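Local coordinates for protein possible glutathione S-transferase (Rhodopseudomonas palustris, PDB 3M8N) that probably transfers glutathione to electrophilic substrates, as a glutathione S-transferase, at residues Val185-Trp188 with Leu189-Val192. Sequence-based numbering, arbitrary orientation.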
ATOM      1  N   VAL A 185      -0.584  11.050 -18.633  1.00 29.76           N
ATOM      2  CA  VAL A 185      -0.998  11.261 -17.259  1.00 29.68           C
ATOM      3  C   VAL A 185      -2.071  12.270 -17.203  1.00 29.45           C
ATOM      4  O   VAL A 185      -3.029  12.102 -16.509  1.00 29.38           O
ATOM      5  CB  VAL A 185       0.188  11.608 -16.270  1.00 29.43           C
ATOM      6  CG1 VAL A 185      -0.327  12.069 -14.918  1.00 28.51           C
ATOM      7  CG2 VAL A 185       1.060  10.395 -16.059  1.00 27.01           C
ATOM      8  N   ASN A 186      -1.899  13.346 -17.931  1.00 29.95           N
ATOM      9  CA  ASN A 186      -2.829  14.421 -17.828  1.00 29.94           C
ATOM     10  C   ASN A 186      -4.185  14.087 -18.448  1.00 28.58           C
ATOM     11  O   ASN A 186      -5.216  14.566 -18.002  1.00 27.69           O
ATOM     12  CB  ASN A 186      -2.217  15.637 -18.515  1.00 32.47           C
ATOM     13  CG  ASN A 186      -1.038  16.292 -17.719  1.00 35.53           C
ATOM     14  OD1 ASN A 186       0.065  16.450 -18.267  1.00 40.07           O
ATOM     15  ND2 ASN A 186      -1.296  16.734 -16.474  1.00 37.31           N
ATOM     16  N   ALA A 187      -4.183  13.257 -19.480  1.00 28.80           N
ATOM     17  CA  ALA A 187      -5.425  12.811 -20.127  1.00 28.63           C
ATOM     18  C   ALA A 187      -6.203  11.921 -19.178  1.00 28.47           C
ATOM     19  O   ALA A 187      -7.430  12.009 -19.081  1.00 28.25           O
ATOM     20  CB  ALA A 187      -5.123  12.044 -21.455  1.00 28.07           C
ATOM     21  N   TRP A 188      -5.452  11.077 -18.466  1.00 28.84           N
ATOM     22  CA  TRP A 188      -5.981  10.224 -17.379  1.00 28.29           C
ATOM     23  C   TRP A 188      -6.658  11.024 -16.232  1.00 27.84           C
ATOM     24  O   TRP A 188      -7.797  10.751 -15.837  1.00 27.97           O
ATOM     25  CB  TRP A 188      -4.883   9.255 -16.874  1.00 27.92           C
ATOM     26  CG  TRP A 188      -5.295   8.516 -15.655  1.00 26.83           C
ATOM     27  CD1 TRP A 188      -6.103   7.443 -15.593  1.00 25.61           C
ATOM     28  CD2 TRP A 188      -4.956   8.842 -14.320  1.00 26.02           C
ATOM     29  NE1 TRP A 188      -6.281   7.043 -14.295  1.00 25.32           N
ATOM     30  CE2 TRP A 188      -5.577   7.888 -13.488  1.00 24.07           C
ATOM     31  CE3 TRP A 188      -4.172   9.837 -13.743  1.00 25.20           C
ATOM     32  CZ2 TRP A 188      -5.446   7.903 -12.105  1.00 21.31           C
ATOM     33  CZ3 TRP A 188      -4.021   9.836 -12.383  1.00 25.71           C
ATOM     34  CH2 TRP A 188      -4.675   8.870 -11.574  1.00 25.13           C
ATOM     35  N   LEU A 189      -6.005  12.075 -15.763  1.00 27.96           N
ATOM     36  CA  LEU A 189      -6.607  12.951 -14.754  1.00 27.35           C
ATOM     37  C   LEU A 189      -7.900  13.501 -15.200  1.00 27.78           C
ATOM     38  O   LEU A 189      -8.836  13.520 -14.420  1.00 28.77           O
ATOM     39  CB  LEU A 189      -5.670  14.111 -14.364  1.00 27.75           C
ATOM     40  CG  LEU A 189      -4.315  13.775 -13.746  1.00 26.61           C
ATOM     41  CD1 LEU A 189      -3.328  14.931 -13.911  1.00 26.35           C
ATOM     42  CD2 LEU A 189      -4.530  13.413 -12.296  1.00 25.96           C
ATOM     43  N   ARG A 190      -7.959  13.972 -16.447  1.00 28.50           N
ATOM     44  CA  ARG A 190      -9.202  14.508 -17.003  1.00 28.71           C
ATOM     45  C   ARG A 190     -10.212  13.418 -17.139  1.00 27.44           C
ATOM     46  O   ARG A 190     -11.355  13.661 -16.900  1.00 28.24           O
ATOM     47  CB  ARG A 190      -9.007  15.262 -18.349  1.00 28.84           C
ATOM     48  CG  ARG A 190      -8.369  16.705 -18.193  1.00 33.60           C
ATOM     49  CD  ARG A 190      -8.180  17.584 -19.526  1.00 39.03           C
ATOM     50  NE  ARG A 190      -7.313  16.907 -20.508  1.00 41.85           N
ATOM     51  CZ  ARG A 190      -5.985  17.068 -20.643  1.00 38.72           C
ATOM     52  NH1 ARG A 190      -5.306  17.938 -19.887  1.00 39.04           N
ATOM     53  NH2 ARG A 190      -5.339  16.342 -21.537  1.00 34.67           N
ATOM     54  N   ARG A 191      -9.815  12.201 -17.500  1.00 27.21           N
ATOM     55  CA  ARG A 191     -10.775  11.108 -17.621  1.00 26.92           C
ATOM     56  C   ARG A 191     -11.442  10.796 -16.284  1.00 27.29           C
ATOM     57  O   ARG A 191     -12.659  10.625 -16.185  1.00 29.73           O
ATOM     58  CB  ARG A 191     -10.007   9.927 -18.117  1.00 27.16           C
ATOM     59  CG  ARG A 191     -10.783   8.888 -18.746  1.00 26.75           C
ATOM     60  CD  ARG A 191      -9.844   7.785 -19.269  1.00 28.35           C
ATOM     61  NE  ARG A 191      -9.114   8.222 -20.441  1.00 30.59           N
ATOM     62  CZ  ARG A 191      -7.796   8.394 -20.567  1.00 32.78           C
ATOM     63  NH1 ARG A 191      -6.937   8.130 -19.605  1.00 31.41           N
ATOM     64  NH2 ARG A 191      -7.330   8.854 -21.724  1.00 35.67           N
ATOM     65  N   VAL A 192     -10.649  10.776 -15.238  1.00 26.62           N
ATOM     66  CA  VAL A 192     -11.137  10.640 -13.883  1.00 25.53           C
ATOM     67  C   VAL A 192     -12.060  11.748 -13.452  1.00 25.56           C
ATOM     68  O   VAL A 192     -13.121  11.511 -12.925  1.00 26.00           O
ATOM     69  CB  VAL A 192      -9.972  10.476 -12.853  1.00 24.73           C
ATOM     70  CG1 VAL A 192     -10.524  10.448 -11.465  1.00 22.86           C
ATOM     71  CG2 VAL A 192      -9.266   9.209 -13.130  1.00 22.43           C
TER
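With CG anti to the backbone N (chi1 172°), W188 swings its indole out along the side of the helix, alongside V192, whose own first torsion sets CG2 anti to the carbonyl carbon and over the ring. The result is a CH-pi contact between residues one helical turn apart (i to i+4): V192 CG2 stands 4.1 Å from the centroid of the W188 five-membered ring, 25° off the normal, displaced toward the rim. L189 meets the benzo half of the same indole obliquely, its CD2 3.6 Å from W188 CZ3, while its CD1 reaches V185 CG1 at 4.3 Å. Beneath the side chains runs the regular alpha-helical bonding; V192 N to W188 O, at 2.9 Å and 170° at the hydrogen, is nearly straight, and L189 N likewise donates to V185 O.

The stretch belongs to helix 183-193 of the all-helical C-terminal domain of the GST fold, and its buried side, V185, W188, L189 and V192, packs on helix 160-169, with M143 of helix 129-146 also touching V185 and W188. Indole NE1 is hydrogen-bonded to D162, and F153 meets the ring edge-to-face, so the NE1 bond and the F153 ring together probably help fix its rotation. A leucine in place of W188 would probably leave D162 without its indole donor and open a gap beside V192 CG2 and L189 CD2.

On the more polar side, the R191 chain folds back along the helix, placing its guanidinium over A187 O and bringing NH1 to the edge of the indole, near its plane, 4.2 Å from W188 CD1. Similarly folded back, R190 lays its guanidinium face over the carbonyl oxygen of N186, with CZ 3.7 Å from that O.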